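Local coordinates for possible MarR-transcriptional regulator (Streptomyces coelicolor, PDB 4B8X), which is of unknown biological function but, as a winged-helix member of the MarR family, probably binds DNA and regulates transcription, at residues D73-R77 with S78-A82; I19-G22 with E23-A26. All coordinates share one frame; numbering follows the deposited sequence.

Interaction 1: residues D73-R77 with S78-A82; sequences DRLVR and SGLVA
A single water lies at the edge of the Arg74 guanidinium, in its plane, and joins this group to Ser78 at the end of the helix. It accepts from Arg74 NE at 2.9 Å, donates to Arg74 O, and shares a hydrogen bond of 2.9 Å with Ser78 OG. One face of the same guanidinium carries Arg77 NH1, displaced toward the rim, while the CD methylene of Arg74 sits over the centre of the Arg77 guanidinium. The two groups thus lie face to face with their centres displaced. Arg74 has a second conformer; the NE-water bond and the face contacts belong to the one described.

Below this layer the helix closes in a Schellman motif. Leu80 N reaches back to Leu75 O at 2.9 Å, and Gly79 N bonds to Val76 O at 2.9 Å from well above the carbonyl plane. Gly79 adopts positive phi (75°), which turns the chain out of the helix and doubles it back along the last turn. Val81 is thereby brought against its side: its CG2 packs on Leu75 CB at 3.7 Å, and its carbonyl oxygen receives a CA-H...O contact from Val76 CA at 3.4 Å. Leu75 CD2, with CG anti to the carbonyl carbon (chi1 -70°), meets Leu80 CD1 at 3.9 Å, the two side chains crossing at about a right angle.

Around the turn, Leu75 and Val81 rest on Leu41 of helix 35-45, and Leu80 on Val104 of helix 99-114. Backbone hydrogen bonds of Leu80 with Thr98 and of Ala82 with Thr96 draw the chain into the antiparallel sheet of the winged helix.

Interaction 2: residues I19-G22 with E23-A26; sequences ILLG and EVDA
Leu21 and Asp25 lie one turn apart on the long N-terminal alpha-helix 5-28, and their side chains meet alongside the i to i+4 ladder of its backbone. Leu21 CG approaches Asp25 OD2 at 3.7 Å, and Leu21 CD1 is as close to OD1, so the branched end of the leucine spans both carboxylate oxygens in van der Waals contact. With CG anti to the backbone N (chi1 -177°), Leu21 leans forward along the helix to reach the acid, whose own carboxylate leans back.

The backbone sets this spacing. Asp25 N donates to Leu21 O at 2.8 Å, and Val24 N to Leu20 O at 2.9 Å; longer bonds of the same kind run from Glu23 N to Ile19 O and from Ala26 N to Gly22 O.

Farther out, Asp25 OD1 accepts a hydrogen bond from Phe35 N, linking this helix to the start of helix 35-45, and Phe35 also packs on Leu21 and Val24. With an alanine in place of Asp25, the Phe35 amide would probably lose its carboxylate acceptor and Leu21 the flat group against its branches. On the dimer interface, Leu20 packs on Ile13 of the second subunit and Val24 on Ile10 of that subunit. Val24 also presses back on its own helix: CG2, placed between the backbone N and the carbonyl carbon, touches Leu20 O at 3.3 Å.

How the interactions relate
Interaction 2 comes first along the chain, inside helix 5-28, and interaction 1 follows at the end of helix 65-77 and the start of strand 81-85. Their centres are 22 Å apart and their nearest atoms about 12 Å, without touching. Helix 35-45 is a neighbour of both: Phe35 at its start meets interaction 2, whereas Arg37 and Leu41 farther along it pack against interaction 1. The 19-26 region also faces the second subunit, while no other chain of the assembly touches residues 73-82. Helix 35-45 thus touches both the helix that packs on the second subunit and the helix-strand turn of the winged helix, the part that probably contacts DNA in this family.

Interaction 1: residues D73-R77 with S78-A82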
loop_
_atom_site.group_PDB
_atom_site.type_symbol
_atom_site.label_atom_id
_atom_site.label_comp_id
_atom_site.label_asym_id
_atom_site.label_seq_id
_atom_site.Cartn_x
_atom_site.Cartn_y
_atom_site.Cartn_z
ATOM N N ASP A 73 -12.766 -5.787 -15.544
ATOM C CA ASP A 73 -13.771 -6.837 -15.731
ATOM C C ASP A 73 -14.785 -6.752 -14.548
ATOM O O ASP A 73 -15.991 -6.944 -14.743
ATOM C CB ASP A 73 -13.132 -8.228 -15.999
ATOM C CG ASP A 73 -12.602 -8.387 -17.462
ATOM O OD1 ASP A 73 -12.642 -7.436 -18.268
ATOM O OD2 ASP A 73 -12.119 -9.498 -17.838
ATOM N N ARG A 74 -14.348 -6.414 -13.333
ATOM C CA ARG A 74 -15.287 -6.230 -12.217
ATOM C C ARG A 74 -16.173 -4.978 -12.408
ATOM O O ARG A 74 -17.331 -4.955 -12.000
ATOM C CB ARG A 74 -14.545 -6.160 -10.874
ATOM C CG ARG A 74 -13.831 -7.445 -10.462
ATOM C CD ARG A 74 -14.797 -8.487 -9.931
ATOM N NE ARG A 74 -15.740 -7.936 -8.965
ATOM C CZ ARG A 74 -15.806 -8.286 -7.683
ATOM N NH1 ARG A 74 -14.984 -9.204 -7.185
ATOM N NH2 ARG A 74 -16.710 -7.715 -6.902
ATOM N N LEU A 75 -15.628 -3.941 -13.041
ATOM C CA LEU A 75 -16.410 -2.751 -13.370
ATOM C C LEU A 75 -17.445 -3.105 -14.444
ATOM O O LEU A 75 -18.579 -2.616 -14.388
ATOM C CB LEU A 75 -15.531 -1.576 -13.807
ATOM C CG LEU A 75 -14.691 -0.980 -12.667
ATOM C CD1 LEU A 75 -13.622 -0.040 -13.233
ATOM C CD2 LEU A 75 -15.556 -0.261 -11.641
ATOM N N VAL A 76 -17.072 -3.956 -15.412
ATOM C CA VAL A 76 -18.028 -4.424 -16.422
ATOM C C VAL A 76 -19.132 -5.244 -15.746
ATOM O O VAL A 76 -20.311 -5.071 -16.042
ATOM C CB VAL A 76 -17.346 -5.297 -17.511
ATOM C CG1 VAL A 76 -18.386 -5.959 -18.416
ATOM C CG2 VAL A 76 -16.346 -4.471 -18.299
ATOM N N ARG A 77 -18.739 -6.143 -14.854
ATOM C CA ARG A 77 -19.709 -6.976 -14.148
ATOM C C ARG A 77 -20.783 -6.118 -13.458
ATOM O O ARG A 77 -21.976 -6.466 -13.438
ATOM C CB ARG A 77 -18.962 -7.886 -13.163
ATOM C CG ARG A 77 -19.767 -9.020 -12.594
ATOM C CD ARG A 77 -19.017 -9.686 -11.445
ATOM N NE ARG A 77 -17.700 -10.225 -11.796
ATOM C CZ ARG A 77 -16.893 -10.848 -10.928
ATOM N NH1 ARG A 77 -17.227 -10.952 -9.634
ATOM N NH2 ARG A 77 -15.726 -11.318 -11.336
ATOM N N SER A 78 -20.361 -4.958 -12.951
ATOM C CA SER A 78 -21.242 -4.016 -12.252
ATOM C C SER A 78 -21.985 -3.016 -13.188
ATOM O O SER A 78 -22.757 -2.158 -12.703
ATOM C CB SER A 78 -20.434 -3.203 -11.202
ATOM O OG SER A 78 -19.754 -4.051 -10.267
ATOM N N GLY A 79 -21.754 -3.110 -14.499
ATOM C CA GLY A 79 -22.363 -2.177 -15.453
ATOM C C GLY A 79 -21.776 -0.784 -15.518
ATOM O O GLY A 79 -22.397 0.122 -16.078
ATOM N N LEU A 80 -20.569 -0.630 -14.977
ATOM C CA LEU A 80 -19.941 0.694 -14.856
ATOM C C LEU A 80 -18.963 1.026 -15.988
ATOM O O LEU A 80 -18.622 2.203 -16.175
ATOM C CB LEU A 80 -19.242 0.795 -13.496
ATOM C CG LEU A 80 -20.111 0.425 -12.285
ATOM C CD1 LEU A 80 -19.308 0.627 -11.004
ATOM C CD2 LEU A 80 -21.451 1.173 -12.220
ATOM N N VAL A 81 -18.504 0.005 -16.709
ATOM C CA VAL A 81 -17.605 0.131 -17.820
ATOM C C VAL A 81 -18.076 -0.879 -18.883
ATOM O O VAL A 81 -18.703 -1.892 -18.554
ATOM C CB VAL A 81 -16.155 -0.194 -17.359
ATOM C CG1 VAL A 81 -15.204 -0.490 -18.529
ATOM C CG2 VAL A 81 -15.645 0.936 -16.479
ATOM N N ALA A 82 -17.768 -0.572 -20.133
ATOM C CA ALA A 82 -17.906 -1.478 -21.264
ATOM C C ALA A 82 -16.564 -1.620 -21.986
ATOM O O ALA A 82 -15.776 -0.706 -22.022
ATOM C CB ALA A 82 -18.971 -0.946 -22.223
HETATM O O HOH W 1 -18.096 -6.409 -9.714
#

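Interaction 2: residues I19-G22 with E23-A26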
loop_
_atom_site.group_PDB
_atom_site.type_symbol
_atom_site.label_atom_id
_atom_site.label_comp_id
_atom_site.label_asym_id
_atom_site.label_seq_id
_atom_site.Cartn_x
_atom_site.Cartn_y
_atom_site.Cartn_z
ATOM N N ILE A 19 -3.610 2.562 6.647
ATOM C CA ILE A 19 -4.643 3.226 7.409
ATOM C C ILE A 19 -5.617 3.920 6.446
ATOM O O ILE A 19 -6.837 3.747 6.528
ATOM C CB ILE A 19 -3.998 4.249 8.353
ATOM C CG1 ILE A 19 -3.200 3.543 9.467
ATOM C CG2 ILE A 19 -5.052 5.165 8.946
ATOM C CD1 ILE A 19 -2.208 4.463 10.165
ATOM N N LEU A 20 -5.090 4.703 5.514
ATOM C CA LEU A 20 -5.950 5.430 4.598
ATOM C C LEU A 20 -6.699 4.490 3.658
ATOM O O LEU A 20 -7.886 4.708 3.388
ATOM C CB LEU A 20 -5.138 6.463 3.803
ATOM C CG LEU A 20 -4.538 7.583 4.642
ATOM C CD1 LEU A 20 -3.705 8.497 3.747
ATOM C CD2 LEU A 20 -5.594 8.359 5.386
ATOM N N LEU A 21 -6.040 3.454 3.151
ATOM C CA LEU A 21 -6.722 2.516 2.275
ATOM C C LEU A 21 -7.915 1.891 2.993
ATOM O O LEU A 21 -8.979 1.731 2.399
ATOM C CB LEU A 21 -5.766 1.445 1.767
ATOM C CG LEU A 21 -6.360 0.441 0.786
ATOM C CD1 LEU A 21 -6.882 1.145 -0.468
ATOM C CD2 LEU A 21 -5.333 -0.621 0.450
ATOM N N GLY A 22 -7.762 1.487 4.252
ATOM C CA GLY A 22 -8.878 0.923 4.987
ATOM C C GLY A 22 -10.054 1.885 5.033
ATOM O O GLY A 22 -11.197 1.489 4.841
ATOM N N GLU A 23 -9.782 3.152 5.321
ATOM C CA GLU A 23 -10.827 4.169 5.413
ATOM C C GLU A 23 -11.535 4.401 4.076
ATOM O O GLU A 23 -12.762 4.438 4.019
ATOM C CB GLU A 23 -10.271 5.491 5.969
ATOM C CG GLU A 23 -9.917 5.452 7.459
ATOM C CD GLU A 23 -11.086 5.732 8.402
ATOM O OE1 GLU A 23 -11.982 6.545 8.075
ATOM O OE2 GLU A 23 -11.099 5.134 9.499
ATOM N N VAL A 24 -10.772 4.590 3.006
ATOM C CA VAL A 24 -11.393 4.890 1.711
ATOM C C VAL A 24 -12.030 3.656 1.083
ATOM O O VAL A 24 -13.074 3.793 0.429
ATOM C CB VAL A 24 -10.445 5.620 0.719
ATOM C CG1 VAL A 24 -10.042 6.953 1.309
ATOM C CG2 VAL A 24 -9.214 4.789 0.329
ATOM N N ASP A 25 -11.485 2.452 1.301
ATOM C CA ASP A 25 -12.176 1.240 0.871
ATOM C C ASP A 25 -13.566 1.167 1.536
ATOM O O ASP A 25 -14.549 0.773 0.894
ATOM C CB ASP A 25 -11.387 -0.036 1.222
ATOM C CG ASP A 25 -10.362 -0.476 0.141
ATOM O OD1 ASP A 25 -10.377 0.027 -1.009
ATOM O OD2 ASP A 25 -9.535 -1.399 0.446
ATOM N N ALA A 26 -13.674 1.537 2.811
ATOM C CA ALA A 26 -14.963 1.434 3.489
ATOM C C ALA A 26 -15.975 2.424 2.909
ATOM O O ALA A 26 -17.170 2.135 2.827
ATOM C CB ALA A 26 -14.790 1.629 5.001
#